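Local coordinates for protein L-hydantoinase (Arthrobacter aurescens, PDB 1GKR) that hydrolyses the ring of 5-substituted hydantoins, preferring aryl over alkyl derivatives, with two zinc ions in each subunit of a homotetramer, at residues L77-S81 against F405-H409; S311-H316 against G332-L338. All coordinates share one frame. Numbering follows the deposited sequence.

Contact 1. Residues L77-S81 against F405-H409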
ATOM      1  N   LEU A  77      48.734  -7.030  -0.526  1.00 23.40           N
ATOM      2  CA  LEU A  77      48.792  -5.581  -0.660  1.00 24.56           C
ATOM      3  C   LEU A  77      47.506  -4.922  -0.203  1.00 24.50           C
ATOM      4  O   LEU A  77      47.514  -4.127   0.737  1.00 27.25           O
ATOM      5  CB  LEU A  77      49.101  -5.182  -2.097  1.00 25.16           C
ATOM      6  CG  LEU A  77      50.449  -5.715  -2.567  1.00 24.69           C
ATOM      7  CD1 LEU A  77      50.773  -5.149  -3.932  1.00 25.28           C
ATOM      8  CD2 LEU A  77      51.513  -5.339  -1.553  1.00 22.52           C
ATOM      9  N   ASP A  78      46.401  -5.267  -0.855  1.00 23.61           N
ATOM     10  CA  ASP A  78      45.102  -4.700  -0.518  1.00 21.81           C
ATOM     11  C   ASP A  78      44.657  -4.991   0.914  1.00 21.25           C
ATOM     12  O   ASP A  78      43.990  -4.160   1.533  1.00 19.34           O
ATOM     13  CB  ASP A  78      44.050  -5.201  -1.503  1.00 22.78           C
ATOM     14  CG  ASP A  78      44.356  -4.790  -2.921  1.00 22.78           C
ATOM     15  OD1 ASP A  78      45.485  -5.068  -3.378  1.00 24.18           O
ATOM     16  OD2 ASP A  78      43.478  -4.195  -3.577  1.00 20.78           O
ATOM     17  N   SER A  79      45.015  -6.151   1.456  1.00 18.26           N
ATOM     18  CA  SER A  79      44.606  -6.426   2.818  1.00 18.11           C
ATOM     19  C   SER A  79      45.309  -5.441   3.771  1.00 17.91           C
ATOM     20  O   SER A  79      44.897  -5.262   4.915  1.00 19.18           O
ATOM     21  CB  SER A  79      44.884  -7.890   3.201  1.00 17.12           C
ATOM     22  OG  SER A  79      46.236  -8.117   3.526  1.00 15.57           O
ATOM     23  N   GLU A  80      46.365  -4.787   3.312  1.00 17.90           N
ATOM     24  CA  GLU A  80      47.017  -3.812   4.181  1.00 19.02           C
ATOM     25  C   GLU A  80      46.152  -2.560   4.191  1.00 18.29           C
ATOM     26  O   GLU A  80      46.106  -1.840   5.187  1.00 18.65           O
ATOM     27  CB  GLU A  80      48.427  -3.465   3.692  1.00 20.24           C
ATOM     28  CG  GLU A  80      49.427  -4.592   3.855  1.00 24.13           C
ATOM     29  CD  GLU A  80      50.850  -4.084   3.979  1.00 27.28           C
ATOM     30  OE1 GLU A  80      51.095  -2.923   3.589  1.00 27.91           O
ATOM     31  OE2 GLU A  80      51.723  -4.846   4.456  1.00 27.71           O
ATOM     32  N   SER A  81      45.475  -2.295   3.077  1.00 17.38           N
ATOM     33  CA  SER A  81      44.589  -1.140   3.002  1.00 19.45           C
ATOM     34  C   SER A  81      43.454  -1.360   3.992  1.00 19.56           C
ATOM     35  O   SER A  81      43.022  -0.422   4.667  1.00 20.00           O
ATOM     36  CB  SER A  81      43.997  -0.978   1.603  1.00 21.06           C
ATOM     37  OG  SER A  81      44.897  -0.325   0.733  1.00 25.25           O
ATOM     38  N   PHE A 405      48.085   4.733  -0.895  1.00 26.94           N
ATOM     39  CA  PHE A 405      47.354   3.484  -0.724  1.00 25.31           C
ATOM     40  C   PHE A 405      48.293   2.301  -0.666  1.00 25.53           C
ATOM     41  O   PHE A 405      49.275   2.236  -1.400  1.00 27.55           O
ATOM     42  CB  PHE A 405      46.372   3.272  -1.874  1.00 23.65           C
ATOM     43  CG  PHE A 405      45.084   4.034  -1.728  1.00 22.82           C
ATOM     44  CD1 PHE A 405      44.925   4.988  -0.726  1.00 19.63           C
ATOM     45  CD2 PHE A 405      44.029   3.804  -2.613  1.00 20.49           C
ATOM     46  CE1 PHE A 405      43.737   5.705  -0.610  1.00 18.99           C
ATOM     47  CE2 PHE A 405      42.837   4.519  -2.504  1.00 20.96           C
ATOM     48  CZ  PHE A 405      42.690   5.471  -1.501  1.00 19.92           C
ATOM     49  N   ARG A 406      47.973   1.351   0.196  1.00 25.06           N
ATOM     50  CA  ARG A 406      48.791   0.161   0.348  1.00 27.08           C
ATOM     51  C   ARG A 406      48.414  -0.915  -0.672  1.00 25.12           C
ATOM     52  O   ARG A 406      49.145  -1.882  -0.865  1.00 25.43           O
ATOM     53  CB  ARG A 406      48.613  -0.375   1.761  1.00 32.10           C
ATOM     54  CG  ARG A 406      48.696   0.721   2.811  1.00 42.54           C
ATOM     55  CD  ARG A 406      50.105   1.214   2.922  1.00 49.58           C
ATOM     56  NE  ARG A 406      50.980   0.131   3.367  1.00 60.11           N
ATOM     57  CZ  ARG A 406      52.230  -0.056   2.943  1.00 64.45           C
ATOM     58  NH1 ARG A 406      52.771   0.768   2.049  1.00 66.21           N
ATOM     59  NH2 ARG A 406      52.945  -1.068   3.423  1.00 66.15           N
ATOM     60  N   SER A 407      47.275  -0.736  -1.331  1.00 24.39           N
ATOM     61  CA  SER A 407      46.788  -1.705  -2.309  1.00 23.48           C
ATOM     62  C   SER A 407      47.578  -1.699  -3.611  1.00 25.08           C
ATOM     63  O   SER A 407      48.428  -0.836  -3.832  1.00 25.96           O
ATOM     64  CB  SER A 407      45.321  -1.427  -2.622  1.00 21.53           C
ATOM     65  OG  SER A 407      45.167  -0.125  -3.151  1.00 17.25           O
ATOM     66  N   LEU A 408      47.285  -2.666  -4.477  1.00 25.27           N
ATOM     67  CA  LEU A 408      47.966  -2.756  -5.762  1.00 24.88           C
ATOM     68  C   LEU A 408      47.753  -1.475  -6.559  1.00 24.52           C
ATOM     69  O   LEU A 408      48.706  -0.902  -7.067  1.00 28.06           O
ATOM     70  CB  LEU A 408      47.454  -3.944  -6.575  1.00 24.92           C
ATOM     71  CG  LEU A 408      48.144  -4.025  -7.940  1.00 25.95           C
ATOM     72  CD1 LEU A 408      49.612  -4.342  -7.710  1.00 22.79           C
ATOM     73  CD2 LEU A 408      47.489  -5.074  -8.835  1.00 22.55           C
ATOM     74  N   HIS A 409      46.510  -1.029  -6.677  1.00 22.39           N
ATOM     75  CA  HIS A 409      46.242   0.197  -7.404  1.00 23.97           C
ATOM     76  C   HIS A 409      46.272   1.427  -6.512  1.00 24.69           C
ATOM     77  O   HIS A 409      45.983   1.355  -5.320  1.00 26.47           O
ATOM     78  CB  HIS A 409      44.917   0.085  -8.138  1.00 25.90           C
ATOM     79  CG  HIS A 409      44.983  -0.837  -9.310  1.00 29.72           C
ATOM     80  ND1 HIS A 409      45.875  -0.650 -10.345  1.00 30.34           N
ATOM     81  CD2 HIS A 409      44.318  -1.983  -9.584  1.00 29.13           C
ATOM     82  CE1 HIS A 409      45.757  -1.645 -11.206  1.00 31.43           C
ATOM     83  NE2 HIS A 409      44.821  -2.467 -10.768  1.00 30.44           N
TER
HETATM   84  O   HOH W   1      44.258  -3.053  -6.072  1.00 30.49           O
HETATM   85  O   HOH W   2      51.498  -2.877   0.804  1.00 38.19           O
HETATM   86  O   HOH W   3      43.082   0.697  -1.534  1.00 21.35           O

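Contact 2. Residues S311-H316 against G332-L338. With ZN (zinc ion), chain F.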
ATOM      1  N   SER A 311      32.057  -1.797   0.917  1.00 13.15           N
ATOM      2  CA  SER A 311      32.843  -0.913   0.056  1.00 13.68           C
ATOM      3  C   SER A 311      32.770  -1.202  -1.437  1.00 13.53           C
ATOM      4  O   SER A 311      32.736  -0.282  -2.263  1.00 12.98           O
ATOM      5  CB  SER A 311      34.306  -0.954   0.484  1.00 12.82           C
ATOM      6  OG  SER A 311      34.818  -2.262   0.302  1.00 11.22           O
ATOM      7  N   ASP A 312      32.719  -2.485  -1.775  1.00 14.18           N
ATOM      8  CA  ASP A 312      32.732  -2.914  -3.168  1.00 13.34           C
ATOM      9  C   ASP A 312      34.103  -2.498  -3.747  1.00 14.00           C
ATOM     10  O   ASP A 312      34.234  -2.074  -4.900  1.00 14.43           O
ATOM     11  CB  ASP A 312      31.585  -2.306  -3.977  1.00  9.24           C
ATOM     12  CG  ASP A 312      31.415  -2.991  -5.331  1.00 14.04           C
ATOM     13  OD1 ASP A 312      31.797  -4.178  -5.446  1.00 12.83           O
ATOM     14  OD2 ASP A 312      30.899  -2.363  -6.280  1.00 18.34           O
ATOM     15  N   HIS A 313      35.116  -2.613  -2.894  1.00 15.27           N
ATOM     16  CA  HIS A 313      36.502  -2.331  -3.237  1.00 17.85           C
ATOM     17  C   HIS A 313      36.878  -3.242  -4.412  1.00 19.16           C
ATOM     18  O   HIS A 313      36.714  -4.461  -4.348  1.00 16.11           O
ATOM     19  CB  HIS A 313      37.380  -2.658  -2.029  1.00 20.20           C
ATOM     20  CG  HIS A 313      38.849  -2.622  -2.308  1.00 24.88           C
ATOM     21  ND1 HIS A 313      39.603  -1.476  -2.179  1.00 26.11           N
ATOM     22  CD2 HIS A 313      39.706  -3.599  -2.693  1.00 24.28           C
ATOM     23  CE1 HIS A 313      40.864  -1.750  -2.466  1.00 24.91           C
ATOM     24  NE2 HIS A 313      40.953  -3.030  -2.780  1.00 23.11           N
ATOM     25  N   GLY A 314      37.384  -2.654  -5.484  1.00 19.71           N
ATOM     26  CA  GLY A 314      37.752  -3.453  -6.631  1.00 22.99           C
ATOM     27  C   GLY A 314      38.593  -2.649  -7.590  1.00 25.61           C
ATOM     28  O   GLY A 314      38.157  -1.610  -8.091  1.00 23.83           O
ATOM     29  N   GLY A 315      39.803  -3.139  -7.842  1.00 28.73           N
ATOM     30  CA  GLY A 315      40.712  -2.443  -8.731  1.00 31.39           C
ATOM     31  C   GLY A 315      40.501  -2.724 -10.203  1.00 31.69           C
ATOM     32  O   GLY A 315      39.774  -3.626 -10.584  1.00 35.09           O
ATOM     33  N   HIS A 316      41.137  -1.914 -11.028  1.00 32.93           N
ATOM     34  CA  HIS A 316      41.077  -2.044 -12.468  1.00 33.54           C
ATOM     35  C   HIS A 316      42.363  -1.382 -12.920  1.00 34.33           C
ATOM     36  O   HIS A 316      42.740  -0.334 -12.390  1.00 32.39           O
ATOM     37  CB  HIS A 316      39.890  -1.280 -13.043  1.00 35.75           C
ATOM     38  CG  HIS A 316      39.089  -2.072 -14.025  1.00 42.62           C
ATOM     39  ND1 HIS A 316      37.915  -2.714 -13.684  1.00 45.20           N
ATOM     40  CD2 HIS A 316      39.320  -2.374 -15.325  1.00 44.61           C
ATOM     41  CE1 HIS A 316      37.461  -3.380 -14.731  1.00 47.04           C
ATOM     42  NE2 HIS A 316      38.295  -3.190 -15.739  1.00 48.17           N
ATOM     43  N   GLY A 332      36.408   0.888 -17.412  1.00 26.69           N
ATOM     44  CA  GLY A 332      35.746  -0.187 -16.690  1.00 26.41           C
ATOM     45  C   GLY A 332      35.107   0.276 -15.393  1.00 24.73           C
ATOM     46  O   GLY A 332      35.432   1.339 -14.875  1.00 24.86           O
ATOM     47  N   ASN A 333      34.195  -0.526 -14.864  1.00 25.51           N
ATOM     48  CA  ASN A 333      33.523  -0.183 -13.614  1.00 27.29           C
ATOM     49  C   ASN A 333      34.342  -0.571 -12.386  1.00 26.81           C
ATOM     50  O   ASN A 333      35.082  -1.561 -12.400  1.00 31.00           O
ATOM     51  CB  ASN A 333      32.160  -0.880 -13.521  1.00 30.20           C
ATOM     52  CG  ASN A 333      31.216  -0.465 -14.629  1.00 35.55           C
ATOM     53  OD1 ASN A 333      31.281   0.662 -15.130  1.00 38.81           O
ATOM     54  ND2 ASN A 333      30.316  -1.366 -15.007  1.00 37.60           N
ATOM     55  N   GLY A 334      34.205   0.203 -11.320  1.00 20.29           N
ATOM     56  CA  GLY A 334      34.921  -0.139 -10.115  1.00 17.64           C
ATOM     57  C   GLY A 334      35.577   1.025  -9.423  1.00 16.56           C
ATOM     58  O   GLY A 334      35.836   2.057 -10.030  1.00 16.77           O
ATOM     59  N   ALA A 335      35.843   0.850  -8.137  1.00 15.00           N
ATOM     60  CA  ALA A 335      36.497   1.880  -7.356  1.00 15.94           C
ATOM     61  C   ALA A 335      37.077   1.221  -6.132  1.00 16.51           C
ATOM     62  O   ALA A 335      36.465   0.312  -5.590  1.00 19.35           O
ATOM     63  CB  ALA A 335      35.503   2.939  -6.945  1.00 13.23           C
ATOM     64  N   LEU A 336      38.266   1.654  -5.717  1.00 17.88           N
ATOM     65  CA  LEU A 336      38.895   1.110  -4.513  1.00 17.29           C
ATOM     66  C   LEU A 336      38.131   1.733  -3.359  1.00 16.19           C
ATOM     67  O   LEU A 336      37.527   2.789  -3.525  1.00 15.28           O
ATOM     68  CB  LEU A 336      40.370   1.511  -4.441  1.00 15.30           C
ATOM     69  CG  LEU A 336      41.235   1.013  -5.601  1.00 16.98           C
ATOM     70  CD1 LEU A 336      42.662   1.459  -5.405  1.00 20.62           C
ATOM     71  CD2 LEU A 336      41.196  -0.493  -5.662  1.00 16.46           C
ATOM     72  N   GLY A 337      38.131   1.086  -2.198  1.00 17.46           N
ATOM     73  CA  GLY A 337      37.402   1.644  -1.072  1.00 15.82           C
ATOM     74  C   GLY A 337      37.794   1.084   0.275  1.00 16.85           C
ATOM     75  O   GLY A 337      37.345   1.562   1.319  1.00 19.67           O
ATOM     76  N   LEU A 338      38.646   0.073   0.258  1.00 15.79           N
ATOM     77  CA  LEU A 338      39.086  -0.564   1.483  1.00 15.79           C
ATOM     78  C   LEU A 338      39.790   0.380   2.449  1.00 16.55           C
ATOM     79  O   LEU A 338      39.710   0.220   3.665  1.00 16.94           O
ATOM     80  CB  LEU A 338      40.015  -1.707   1.126  1.00 14.21           C
ATOM     81  CG  LEU A 338      39.680  -3.082   1.665  1.00 14.87           C
ATOM     82  CD1 LEU A 338      38.199  -3.244   1.849  1.00 13.36           C
ATOM     83  CD2 LEU A 338      40.223  -4.112   0.678  1.00 15.72           C
TER
HETATM   84 ZN    ZN F1453      30.814  -5.782  -6.439  1.00 17.02          ZN
HETATM   85  O   HOH W   4      33.764   1.046  -4.675  1.00 29.75           O
HETATM   86  O   HOH W   5      30.399  -4.275  -8.396  1.00 20.72           O

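Contact 1. Residues L77-S81 against F405-H409
The loop 405-409 lies against one side of helix 75-85, whose residues 77-81 meet it mainly through polar groups. The backbones come close: the CA atoms of Asp78 and Ser407 are 3.9 Å apart. Arg406 reaches Glu80. Its NH2 lies 2.6 Å from Glu80 OE1 in a salt bridge whose hydrogen bond is bent and weak. Glu80 also pairs with Lys118 through OE2, so its carboxylate is held between two positive charges. One water donates to both Glu80 OE1 (2.8 Å) and Arg406 O (3.1 Å). Arg406 N and Ser81 OG share Glu339 OE1 as a hydrogen-bond partner. At Ser407, a second water bridges Ser407 OG (2.8 Å) and Ser81 OG (3.1 Å). Ser407 OG also donates to His409 O at 2.7 Å, a bond within the loop. Leu408 N then gives the straighter of the two direct hydrogen bonds between the segments, 3.2 Å to Asp78 OD1 at 164°. Its side chain adds an apolar touch, with Leu408 CD1 4.0 Å from Leu77 CD1. His409 joins through a third water, which accepts from His409 N (3.1 Å) and donates to Asp78 OD2 (2.9 Å). Asp78 OD2 is also hydrogen-bonded to His313 NE2, in the residue after zinc ligand Asp312. Helix 75-85, which follows strand 51-62, and the loop before strand 418-428 thus meet in the amidohydrolase TIM barrel. Asp78 sits behind the metal site through His313 and is not itself a zinc ligand.

Contact 2. Residues S311-H316 against G332-L338
One imidazole nitrogen takes two backbone hydrogen bonds here. His313 ND1 accepts from Gly337 N and from Leu338 N, each at 3.0 Å and nearly straight. Accepting them leaves ND1 without a proton, so the proton sits on NE2, which bonds to Asp78 OD2. Leu338 covers one face of the same ring: its CD2 is 3.6 Å from the ring centroid in a CH-pi contact. The backbones add little regular pairing. Gly314 N donates to Ala335 O at 3.1 Å, and His313 CA lies 3.5 Å from that oxygen. A water lies 2.9 Å from both Ala335 O and Ser311 O. His316 ND1 gives a weak bond to Asn333 O at 3.3 Å, and Gly332 CA packs over the His316 ring, 4.2 Å from its centroid. Glycines permit this closeness. A CB on Gly332 would clash with His316 NE2, and one on Gly337 would crowd Ser311 CB. Gly334 has backbone angles that a side chain would strain. Leu336 CD2 packs 3.5 Å from His313 CE1 and 3.7 Å from Gly315 CA. Ser311 OG accepts from His313 N at 3.2 Å, an ST turn around Asp312; it is also hydrogen-bonded to Asp58 OD2. Asp312 OD1 binds a zinc ion at 2.1 Å, with His60, His62 and the carbamate of Lys147 completing the protein ligands. Segment 311-316 carries a short, weakly bonded strand at about 313-314, which pairs in parallel with strand 51-62. Segment 332-338 leads toward helix 341-350, and Leu338 packs on strand 51-62 and helix 75-85.

Overall arrangement
The two contacts are neighbours, with centres 12 Å apart, in the same TIM-barrel hydrolase domain. Along the chain the order is 77-81, 311-316, 332-338, 405-409, so the ends of contact 1 bracket both segments of contact 2. They touch directly, through the probable Asp78-His313 hydrogen bond and through Leu336 CD1, which packs 3.7 Å from Ser407 OG. Strand 51-62, which carries His60 and His62, pairs with strand 313-314, and helix 75-85 follows it in sequence. Through Asp78 the helix thus meets the residue next to zinc ligand Asp312, while the late loop meets segment 332-338 at Leu336.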